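Local coordinates for thioesterase superfamily protein (Sulfolobus solfataricus, PDB 2GF6) that binds coenzyme A and is probably a hotdog-fold thioesterase that hydrolyses acyl-CoA thioesters, at residues E38-E43 against V79-K84; V45-P50 against P125-D130; E54-V59 against K120-P125. All blocks are in the same frame, centred on the assembly; numbering follows the deposited sequence.

Contact 1. Residues E38-E43 against V79-K84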
loop_
_atom_site.group_PDB
_atom_site.type_symbol
_atom_site.label_atom_id
_atom_site.label_comp_id
_atom_site.label_asym_id
_atom_site.label_seq_id
_atom_site.Cartn_x
_atom_site.Cartn_y
_atom_site.Cartn_z
ATOM N N GLU A 38 -16.619 3.807 -6.516
ATOM C CA GLU A 38 -16.301 5.032 -7.193
ATOM C C GLU A 38 -16.992 5.063 -8.544
ATOM O O GLU A 38 -17.558 6.084 -8.895
ATOM C CB GLU A 38 -14.796 5.206 -7.362
ATOM C CG GLU A 38 -14.435 6.498 -8.071
ATOM C CD GLU A 38 -12.959 6.863 -8.019
ATOM O OE1 GLU A 38 -12.099 6.094 -7.503
ATOM O OE2 GLU A 38 -12.657 7.963 -8.491
ATOM N N LYS A 39 -16.956 3.953 -9.298
ATOM C CA LYS A 39 -17.549 3.955 -10.648
ATOM C C LYS A 39 -19.062 4.114 -10.571
ATOM O O LYS A 39 -19.662 4.896 -11.311
ATOM C CB LYS A 39 -17.182 2.670 -11.416
ATOM C CG LYS A 39 -17.627 2.680 -12.878
ATOM C CD LYS A 39 -17.458 1.308 -13.588
ATOM C CE LYS A 39 -18.461 0.262 -13.093
ATOM N NZ LYS A 39 -19.769 0.246 -13.861
ATOM N N PHE A 40 -19.677 3.368 -9.658
ATOM C CA PHE A 40 -21.106 3.481 -9.425
ATOM C C PHE A 40 -21.542 4.922 -9.146
ATOM O O PHE A 40 -22.497 5.417 -9.742
ATOM C CB PHE A 40 -21.538 2.568 -8.273
ATOM C CG PHE A 40 -22.912 2.856 -7.781
ATOM C CD1 PHE A 40 -24.009 2.413 -8.476
ATOM C CD2 PHE A 40 -23.107 3.607 -6.631
ATOM C CE1 PHE A 40 -25.273 2.686 -8.025
ATOM C CE2 PHE A 40 -24.370 3.884 -6.172
ATOM C CZ PHE A 40 -25.458 3.422 -6.866
ATOM N N ILE A 41 -20.852 5.577 -8.217
ATOM C CA ILE A 41 -21.228 6.939 -7.826
ATOM C C ILE A 41 -21.115 7.880 -9.023
ATOM O O ILE A 41 -21.992 8.726 -9.262
ATOM C CB ILE A 41 -20.361 7.419 -6.617
ATOM C CG1 ILE A 41 -20.783 6.673 -5.348
ATOM C CG2 ILE A 41 -20.496 8.933 -6.389
ATOM C CD1 ILE A 41 -22.274 6.815 -4.969
ATOM N N LYS A 42 -20.058 7.691 -9.813
ATOM C CA LYS A 42 -19.822 8.533 -10.969
ATOM C C LYS A 42 -20.968 8.387 -11.933
ATOM O O LYS A 42 -21.548 9.373 -12.350
ATOM C CB LYS A 42 -18.530 8.142 -11.659
ATOM C CG LYS A 42 -18.173 9.023 -12.850
ATOM C CD LYS A 42 -17.236 8.291 -13.813
ATOM C CE LYS A 42 -15.791 8.707 -13.635
ATOM N NZ LYS A 42 -15.461 9.792 -14.604
ATOM N N GLU A 43 -21.293 7.142 -12.276
ATOM C CA GLU A 43 -22.341 6.868 -13.264
ATOM C C GLU A 43 -23.777 7.147 -12.756
ATOM O O GLU A 43 -24.637 7.605 -13.508
ATOM C CB GLU A 43 -22.227 5.422 -13.756
ATOM C CG GLU A 43 -20.970 5.167 -14.560
ATOM C CD GLU A 43 -20.719 3.683 -14.917
ATOM O OE1 GLU A 43 -21.319 2.766 -14.302
ATOM O OE2 GLU A 43 -19.872 3.443 -15.816
ATOM N N VAL A 79 -16.647 -7.497 -9.885
ATOM C CA VAL A 79 -17.277 -7.094 -8.645
ATOM C C VAL A 79 -18.735 -6.707 -8.965
ATOM O O VAL A 79 -19.000 -5.981 -9.916
ATOM C CB VAL A 79 -16.505 -5.920 -7.958
ATOM C CG1 VAL A 79 -16.958 -5.725 -6.526
ATOM C CG2 VAL A 79 -14.987 -6.151 -8.029
ATOM N N LEU A 80 -19.654 -7.241 -8.162
ATOM C CA LEU A 80 -21.078 -6.921 -8.187
ATOM C C LEU A 80 -21.418 -6.061 -6.970
ATOM O O LEU A 80 -21.125 -6.431 -5.847
ATOM C CB LEU A 80 -21.915 -8.210 -8.173
ATOM C CG LEU A 80 -21.541 -9.281 -9.204
ATOM C CD1 LEU A 80 -22.471 -10.456 -9.162
ATOM C CD2 LEU A 80 -21.547 -8.711 -10.605
ATOM N N LEU A 81 -22.052 -4.917 -7.200
ATOM C CA LEU A 81 -22.412 -4.009 -6.116
ATOM C C LEU A 81 -23.914 -3.978 -5.848
ATOM O O LEU A 81 -24.720 -3.958 -6.780
ATOM C CB LEU A 81 -21.942 -2.593 -6.446
ATOM C CG LEU A 81 -21.751 -1.638 -5.258
ATOM C CD1 LEU A 81 -20.531 -2.026 -4.408
ATOM C CD2 LEU A 81 -21.599 -0.240 -5.790
ATOM N N ASN A 82 -24.268 -3.941 -4.566
ATOM C CA ASN A 82 -25.640 -3.719 -4.144
ATOM C C ASN A 82 -25.695 -2.624 -3.084
ATOM O O ASN A 82 -25.561 -2.905 -1.901
ATOM C CB ASN A 82 -26.220 -5.010 -3.571
ATOM C CG ASN A 82 -27.713 -4.894 -3.237
ATOM O OD1 ASN A 82 -28.513 -4.624 -4.114
ATOM N ND2 ASN A 82 -28.081 -5.130 -1.972
ATOM N N PRO A 83 -25.898 -1.369 -3.505
ATOM C CA PRO A 83 -26.053 -0.281 -2.534
ATOM C C PRO A 83 -27.390 -0.365 -1.785
ATOM O O PRO A 83 -28.432 -0.546 -2.408
ATOM C CB PRO A 83 -26.002 0.985 -3.400
ATOM C CG PRO A 83 -25.543 0.524 -4.756
ATOM C CD PRO A 83 -26.000 -0.883 -4.890
ATOM N N LYS A 84 -27.336 -0.261 -0.464
ATOM C CA LYS A 84 -28.525 -0.228 0.394
ATOM C C LYS A 84 -28.496 1.090 1.150
ATOM O O LYS A 84 -27.578 1.344 1.930
ATOM C CB LYS A 84 -28.509 -1.362 1.426
ATOM C CG LYS A 84 -28.866 -2.711 0.918
ATOM C CD LYS A 84 -28.982 -3.713 2.101
ATOM C CE LYS A 84 -29.554 -5.088 1.663
ATOM N NZ LYS A 84 -28.769 -6.251 2.250
#
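The backbones of helix segment 38-43 and strand segment 79-84 come nearest at F40 and L81, whose CA atoms are 8.3 Å apart, a separation that only side chains bridge. This is the central packing of the hotdog fold, in which a long helix, here 26-45, lies against a curved antiparallel sheet that wraps round it; strand 76-85 belongs to that sheet. F40 is the one residue of its helical turn that reaches the strand, and it meets L81 and P83, two residues apart and both with their CB atoms toward the helix. The residue between them, N82, turns its CB away, and its side-chain ND2 is hydrogen-bonded to E94 OE1 on strand 90-99, as suits a polar residue on the outer side of the sheet. With CG anti to the backbone N (chi1 167°), the F40 ring swings out beside its own carbonyl carbon and over the proline. CG of P83 sits over one face of the ring, displaced toward its rim, 3.9 Å from the centroid and 24° off the normal, in a CH-pi contact. The slightly polarised ring C-H groups of a proline suit it to lie on an aromatic face. L81 crosses F40 at about a right angle and touches the base of the side chain, near CB and CG. Y7 meets F40 with its ring plane at about 30°, and F93 of strand 90-99 touches F40, L81 and P83. On the helix surface K39 and E43, one turn apart, form a salt bridge, NZ to OE1 at 3.0 Å. At the wholly apolar interface, the tightest approach is that of F40 CZ to P83 CG, 3.6 Å.

Contact 2. Residues V45-P50 against P125-D130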
loop_
_atom_site.group_PDB
_atom_site.type_symbol
_atom_site.label_atom_id
_atom_site.label_comp_id
_atom_site.label_asym_id
_atom_site.label_seq_id
_atom_site.Cartn_x
_atom_site.Cartn_y
_atom_site.Cartn_z
ATOM N N VAL A 45 -24.761 9.094 -9.841
ATOM C CA VAL A 45 -24.942 10.423 -9.221
ATOM C C VAL A 45 -24.169 11.491 -9.971
ATOM O O VAL A 45 -24.519 12.665 -9.926
ATOM C CB VAL A 45 -24.437 10.445 -7.748
ATOM C CG1 VAL A 45 -24.893 11.721 -7.044
ATOM C CG2 VAL A 45 -24.893 9.227 -7.002
ATOM N N GLY A 46 -23.096 11.105 -10.642
ATOM C CA GLY A 46 -22.302 12.067 -11.393
ATOM C C GLY A 46 -21.423 12.981 -10.558
ATOM O O GLY A 46 -21.205 14.121 -10.916
ATOM N N ILE A 47 -20.856 12.454 -9.480
ATOM C CA ILE A 47 -20.049 13.240 -8.589
ATOM C C ILE A 47 -18.802 12.464 -8.254
ATOM O O ILE A 47 -18.764 11.242 -8.459
ATOM C CB ILE A 47 -20.827 13.552 -7.284
ATOM C CG1 ILE A 47 -21.188 12.262 -6.534
ATOM C CG2 ILE A 47 -22.072 14.397 -7.618
ATOM C CD1 ILE A 47 -21.680 12.477 -5.100
ATOM N N PRO A 48 -17.771 13.171 -7.755
ATOM C CA PRO A 48 -16.580 12.496 -7.229
ATOM C C PRO A 48 -16.809 11.762 -5.916
ATOM O O PRO A 48 -17.703 12.104 -5.170
ATOM C CB PRO A 48 -15.564 13.624 -7.067
ATOM C CG PRO A 48 -16.331 14.874 -7.071
ATOM C CD PRO A 48 -17.662 14.636 -7.689
ATOM N N TYR A 49 -15.984 10.747 -5.659
ATOM C CA TYR A 49 -16.095 9.928 -4.460
ATOM C C TYR A 49 -14.679 9.534 -4.061
ATOM O O TYR A 49 -13.911 9.171 -4.938
ATOM C CB TYR A 49 -16.938 8.665 -4.748
ATOM C CG TYR A 49 -16.732 7.514 -3.775
ATOM C CD1 TYR A 49 -15.645 6.639 -3.923
ATOM C CD2 TYR A 49 -17.627 7.277 -2.725
ATOM C CE1 TYR A 49 -15.442 5.566 -3.049
ATOM C CE2 TYR A 49 -17.438 6.205 -1.834
ATOM C CZ TYR A 49 -16.338 5.351 -2.005
ATOM O OH TYR A 49 -16.096 4.268 -1.165
ATOM N N PRO A 50 -14.345 9.546 -2.744
ATOM C CA PRO A 50 -15.182 9.776 -1.550
ATOM C C PRO A 50 -15.217 11.233 -1.086
ATOM O O PRO A 50 -15.936 11.561 -0.144
ATOM C CB PRO A 50 -14.536 8.864 -0.494
ATOM C CG PRO A 50 -13.107 8.684 -0.961
ATOM C CD PRO A 50 -12.955 9.275 -2.345
ATOM N N PRO A 125 -27.344 15.824 0.424
ATOM C CA PRO A 125 -28.195 16.783 -0.256
ATOM C C PRO A 125 -29.220 16.076 -1.122
ATOM O O PRO A 125 -29.000 14.933 -1.534
ATOM C CB PRO A 125 -27.212 17.555 -1.146
ATOM C CG PRO A 125 -25.909 17.375 -0.548
ATOM C CD PRO A 125 -25.919 16.068 0.157
ATOM N N LYS A 126 -30.326 16.756 -1.419
ATOM C CA LYS A 126 -31.387 16.128 -2.185
ATOM C C LYS A 126 -30.896 15.928 -3.626
ATOM O O LYS A 126 -31.230 14.926 -4.250
ATOM C CB LYS A 126 -32.699 16.950 -2.103
ATOM C CG LYS A 126 -33.244 17.209 -0.628
ATOM C CD LYS A 126 -34.264 16.151 -0.046
ATOM C CE LYS A 126 -35.250 16.832 0.975
ATOM N NZ LYS A 126 -36.092 15.934 1.887
ATOM N N GLU A 127 -30.093 16.859 -4.152
ATOM C CA GLU A 127 -29.421 16.618 -5.435
ATOM C C GLU A 127 -28.976 15.155 -5.484
ATOM O O GLU A 127 -29.398 14.379 -6.346
ATOM C CB GLU A 127 -28.175 17.506 -5.635
ATOM C CG GLU A 127 -27.056 16.808 -6.514
ATOM C CD GLU A 127 -25.922 17.724 -6.984
ATOM O OE1 GLU A 127 -26.217 18.801 -7.583
ATOM O OE2 GLU A 127 -24.737 17.329 -6.793
ATOM N N ILE A 128 -28.139 14.792 -4.522
ATOM C CA ILE A 128 -27.488 13.487 -4.486
ATOM C C ILE A 128 -28.453 12.348 -4.177
ATOM O O ILE A 128 -28.389 11.279 -4.804
ATOM C CB ILE A 128 -26.305 13.540 -3.487
ATOM C CG1 ILE A 128 -25.139 14.302 -4.139
ATOM C CG2 ILE A 128 -25.850 12.144 -3.028
ATOM C CD1 ILE A 128 -24.518 15.342 -3.250
HETATM N N MSE A 129 -29.363 12.583 -3.238
HETATM C CA MSE A 129 -30.277 11.533 -2.814
HETATM C C MSE A 129 -31.342 11.181 -3.862
HETATM O O MSE A 129 -31.769 10.028 -3.940
HETATM C CB MSE A 129 -30.973 11.920 -1.509
HETATM C CG MSE A 129 -31.677 10.737 -0.857
HETATM SE SE MSE A 129 -30.451 9.240 -0.591
HETATM C CE MSE A 129 -29.922 9.688 1.144
ATOM N N ASP A 130 -31.790 12.177 -4.632
ATOM C CA ASP A 130 -32.719 11.944 -5.736
ATOM C C ASP A 130 -32.108 10.966 -6.746
ATOM O O ASP A 130 -32.781 10.061 -7.220
ATOM C CB ASP A 130 -33.109 13.273 -6.415
ATOM C CG ASP A 130 -34.026 14.157 -5.533
ATOM O OD1 ASP A 130 -34.540 13.648 -4.516
ATOM O OD2 ASP A 130 -34.252 15.357 -5.860
#
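An apolar contact, partly buried and without a hydrogen bond, joins V45 and I47, on either side of G46, where the chain leaves helix 26-45, to I128 on the first turn of the C-terminal helix 126-132. It lies toward the periphery of the hotdog domain, about 15 Å from the centre of the chain. I128 is the shared partner: its CG1 lies 3.9 Å from CG1 of V45 and 4.0 Å from CD1 of I47. The two neighbours approach differently, V45 at a slant and I47 at about a right angle, and both have their CB atoms toward the helix. In V45 the touching branch, CG1, stands anti to the backbone N (chi1 -168°), which carries it out to the isoleucine. Valine and isoleucine suit the place because they present methyl and methylene groups to one another with no polar atom to satisfy. G46 has a positive phi of 75°, a conformation that a residue without a side chain adopts easily. E127 runs antiparallel to I47 at the outer margin, its exposed carboxylate bringing OE2 only to 4.0 Å from I47 CG2. P125 occupies the N-cap position before the short helix, whose first turn closes with a bond from the N of M129, a selenomethionine, to P125 O at 2.9 Å. Behind the contact I47 rests on I41 of helix 26-45, while P125 and I128 also touch L56 of strand 56-67, which places helix 126-132 against both the end of the long helix and the start of that strand.

Contact 3. Residues E54-V59 against K120-P125. With COA (coenzyme A), chain E.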
loop_
_atom_site.group_PDB
_atom_site.type_symbol
_atom_site.label_atom_id
_atom_site.label_comp_id
_atom_site.label_asym_id
_atom_site.label_seq_id
_atom_site.Cartn_x
_atom_site.Cartn_y
_atom_site.Cartn_z
ATOM N N GLU A 54 -15.673 20.417 -0.531
ATOM C CA GLU A 54 -15.075 20.797 0.755
ATOM C C GLU A 54 -16.008 20.559 1.948
ATOM O O GLU A 54 -15.539 20.309 3.053
ATOM C CB GLU A 54 -14.565 22.256 0.739
ATOM C CG GLU A 54 -15.596 23.305 0.386
ATOM C CD GLU A 54 -15.038 24.725 0.384
ATOM O OE1 GLU A 54 -14.885 25.323 1.484
ATOM O OE2 GLU A 54 -14.798 25.268 -0.730
ATOM N N ASN A 55 -17.318 20.624 1.711
ATOM C CA ASN A 55 -18.345 20.423 2.749
ATOM C C ASN A 55 -18.944 18.994 2.829
ATOM O O ASN A 55 -19.788 18.746 3.688
ATOM C CB ASN A 55 -19.496 21.405 2.527
ATOM C CG ASN A 55 -19.072 22.850 2.649
ATOM O OD1 ASN A 55 -18.401 23.243 3.598
ATOM N ND2 ASN A 55 -19.478 23.658 1.691
ATOM N N LEU A 56 -18.539 18.074 1.951
ATOM C CA LEU A 56 -19.180 16.745 1.849
ATOM C C LEU A 56 -18.211 15.668 1.473
ATOM O O LEU A 56 -17.745 15.607 0.322
ATOM C CB LEU A 56 -20.309 16.762 0.824
ATOM C CG LEU A 56 -21.216 15.529 0.712
ATOM C CD1 LEU A 56 -21.935 15.197 2.029
ATOM C CD2 LEU A 56 -22.243 15.734 -0.382
ATOM N N TRP A 57 -17.933 14.804 2.451
ATOM C CA TRP A 57 -17.114 13.600 2.269
ATOM C C TRP A 57 -17.882 12.331 2.641
ATOM O O TRP A 57 -18.814 12.405 3.426
ATOM C CB TRP A 57 -15.921 13.678 3.203
ATOM C CG TRP A 57 -14.839 14.665 2.824
ATOM C CD1 TRP A 57 -14.883 15.658 1.865
ATOM C CD2 TRP A 57 -13.578 14.789 3.472
ATOM N NE1 TRP A 57 -13.703 16.353 1.864
ATOM C CE2 TRP A 57 -12.882 15.833 2.842
ATOM C CE3 TRP A 57 -12.957 14.096 4.520
ATOM C CZ2 TRP A 57 -11.593 16.211 3.235
ATOM C CZ3 TRP A 57 -11.697 14.468 4.898
ATOM C CH2 TRP A 57 -11.029 15.528 4.265
ATOM N N PHE A 58 -17.453 11.178 2.107
ATOM C CA PHE A 58 -17.887 9.866 2.576
ATOM C C PHE A 58 -16.729 9.214 3.357
ATOM O O PHE A 58 -15.583 9.171 2.883
ATOM C CB PHE A 58 -18.307 8.970 1.397
ATOM C CG PHE A 58 -19.611 9.381 0.770
ATOM C CD1 PHE A 58 -20.814 9.006 1.348
ATOM C CD2 PHE A 58 -19.639 10.162 -0.378
ATOM C CE1 PHE A 58 -22.025 9.410 0.787
ATOM C CE2 PHE A 58 -20.862 10.579 -0.958
ATOM C CZ PHE A 58 -22.047 10.214 -0.373
ATOM N N VAL A 59 -17.027 8.734 4.557
ATOM C CA VAL A 59 -16.040 8.030 5.367
ATOM C C VAL A 59 -16.598 6.700 5.815
ATOM O O VAL A 59 -17.768 6.630 6.182
ATOM C CB VAL A 59 -15.540 8.873 6.605
ATOM C CG1 VAL A 59 -15.027 10.251 6.153
ATOM C CG2 VAL A 59 -16.591 9.015 7.689
ATOM N N LYS A 120 -18.703 15.974 11.693
ATOM C CA LYS A 120 -19.949 15.326 12.140
ATOM C C LYS A 120 -20.706 14.882 10.893
ATOM O O LYS A 120 -20.536 15.449 9.827
ATOM C CB LYS A 120 -20.884 16.280 12.901
ATOM C CG LYS A 120 -20.476 16.821 14.273
ATOM C CD LYS A 120 -19.517 15.927 15.046
ATOM C CE LYS A 120 -19.192 16.527 16.450
ATOM N NZ LYS A 120 -19.574 17.981 16.624
ATOM N N SER A 121 -21.568 13.891 11.051
ATOM C CA SER A 121 -22.257 13.301 9.912
ATOM C C SER A 121 -23.272 14.344 9.478
ATOM O O SER A 121 -23.585 15.219 10.263
ATOM C CB SER A 121 -22.913 11.969 10.288
ATOM O OG SER A 121 -23.899 12.124 11.290
ATOM N N THR A 122 -23.746 14.269 8.231
ATOM C CA THR A 122 -24.649 15.266 7.688
ATOM C C THR A 122 -25.593 14.605 6.658
ATOM O O THR A 122 -25.205 13.670 5.991
ATOM C CB THR A 122 -23.859 16.408 7.058
ATOM O OG1 THR A 122 -24.752 17.481 6.736
ATOM C CG2 THR A 122 -23.221 15.987 5.812
ATOM N N GLU A 123 -26.839 15.072 6.580
ATOM C CA GLU A 123 -27.807 14.582 5.603
ATOM C C GLU A 123 -27.256 14.777 4.190
ATOM O O GLU A 123 -26.702 15.826 3.891
ATOM C CB GLU A 123 -29.130 15.338 5.759
ATOM C CG GLU A 123 -30.178 14.984 4.705
ATOM C CD GLU A 123 -31.586 15.346 5.104
ATOM O OE1 GLU A 123 -32.068 14.809 6.118
ATOM O OE2 GLU A 123 -32.213 16.156 4.403
HETATM N N MSE A 124 -27.387 13.770 3.325
HETATM C CA MSE A 124 -27.007 13.921 1.913
HETATM C C MSE A 124 -27.919 14.911 1.206
HETATM O O MSE A 124 -29.123 14.877 1.378
HETATM C CB MSE A 124 -27.084 12.596 1.192
HETATM C CG MSE A 124 -26.055 11.681 1.669
HETATM SE SE MSE A 124 -26.000 10.098 0.575
HETATM C CE MSE A 124 -26.832 8.813 1.865
ATOM N N PRO A 125 -27.344 15.824 0.424
ATOM C CA PRO A 125 -28.195 16.783 -0.256
ATOM C C PRO A 125 -29.220 16.076 -1.122
ATOM O O PRO A 125 -29.000 14.933 -1.534
ATOM C CB PRO A 125 -27.212 17.555 -1.146
ATOM C CG PRO A 125 -25.909 17.375 -0.548
ATOM C CD PRO A 125 -25.919 16.068 0.157
HETATM N N1A COA E . -23.889 0.924 10.412
HETATM C C2A COA E . -25.063 1.629 10.171
HETATM N N3A COA E . -25.208 2.916 10.659
HETATM C C4A COA E . -24.191 3.458 11.369
HETATM C C5A COA E . -23.015 2.758 11.614
HETATM C C6A COA E . -22.857 1.482 11.128
HETATM N N6A COA E . -21.820 0.755 11.562
HETATM N N7A COA E . -22.191 3.554 12.330
HETATM C C8A COA E . -22.809 4.747 12.531
HETATM N N9A COA E . -24.050 4.679 11.953
HETATM C C1B COA E . -25.152 5.636 12.029
HETATM C C2B COA E . -25.581 6.007 13.423
HETATM O O2B COA E . -26.480 5.083 13.966
HETATM C C3B COA E . -26.276 7.316 13.169
HETATM O O3B COA E . -27.611 7.006 12.788
HETATM P P3B COA E . -28.862 8.019 12.933
HETATM O O7A COA E . -29.236 8.477 11.533
HETATM O O8A COA E . -28.569 9.229 13.796
HETATM O O9A COA E . -30.013 7.220 13.487
HETATM C C4B COA E . -25.507 7.919 11.999
HETATM O O4B COA E . -24.763 6.849 11.445
HETATM C C5B COA E . -24.545 9.007 12.405
HETATM O O5B COA E . -23.613 8.445 13.280
HETATM P P1A COA E . -23.179 9.158 14.649
HETATM O O1A COA E . -22.836 8.172 15.720
HETATM O O2A COA E . -24.199 10.161 15.087
HETATM O O3A COA E . -21.785 9.805 14.189
HETATM P P2A COA E . -21.340 11.335 14.092
HETATM O O4A COA E . -20.981 11.994 15.389
HETATM O O5A COA E . -22.239 12.224 13.275
HETATM O O6A COA E . -19.985 11.103 13.293
HETATM C CBP COA E . -18.153 9.965 12.545
HETATM C CCP COA E . -19.661 9.880 12.664
HETATM C CDP COA E . -17.625 10.628 13.826
HETATM C CEP COA E . -17.854 10.827 11.327
HETATM C CAP COA E . -17.553 8.575 12.439
HETATM O OAP COA E . -17.809 7.809 13.598
HETATM C C9P COA E . -16.073 8.582 12.260
HETATM O O9P COA E . -15.293 9.750 12.160
HETATM N N8P COA E . -15.555 7.387 12.194
HETATM C C7P COA E . -14.184 7.268 11.768
HETATM C C6P COA E . -14.190 6.612 10.416
HETATM C C5P COA E . -12.798 6.281 9.983
HETATM O O5P COA E . -11.769 6.743 10.523
HETATM N N4P COA E . -12.821 5.437 8.978
HETATM C C3P COA E . -11.636 4.693 8.665
HETATM C C2P COA E . -11.952 3.650 7.634
HETATM S S1P COA E . -10.451 2.841 7.230
#
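L56, at the start of strand 56-67, meets segment 120-125 with both its methyl groups. CD2 comes against the CD corner of the P125 ring, 3.7 Å away, while CD1 lies 4.1 Å from the methyl CG2 of the partly exposed T122. With its CG anti to the backbone N (chi1 -172°), the leucine extends toward this chain, and its forked end lets one methyl meet T122 and the other P125. Next, W57 leads away to P116 and W119. F58 returns to the contact: its ring presents its edge to the selenium of M124, a selenomethionine, with SE 4.0 Å from CE1 and 86° off the ring normal. This is a Met-aromatic contact made near the ring plane, where the polarisable selenium faces the slightly positive C-H rim. Beyond it, S121 holds the pyrophosphate of coenzyme A: its backbone N-H (156° at the hydrogen) and its OG both donate hydrogen bonds to O5A, at 2.9 and 2.6 Å, so one phosphate oxygen is gripped twice, while K89 also bonds that hydroxyl. The packing thus adjoins the CoA site of this probable hotdog-fold thioesterase, to which W119, E62, I60 and, from the third subunit, Y67 and H68 also contribute.

Overall arrangement
Contact 1 is the deepest of the three, joining the long helix to the sheet about 6 Å from the chain's centre. Contact 3, about 17 Å out, is off-centre yet buried, whereas contact 2, at about 15 Å, is the more exposed. All three interfaces are mainly apolar between their segments, but contact 1 uses a ring face, contact 2 chiefly aliphatic branches, with a glutamate at the edge, and contact 3 a ring edge with selenium; contact 3 alone includes bound coenzyme A. Contacts 1 and 2 are joined by a probable hydrogen bond from G46 N to I41 O. Contacts 2 and 3 share P125, and M129 packs on M124. Contacts 1 and 3 do not touch, though both reach the same sheet.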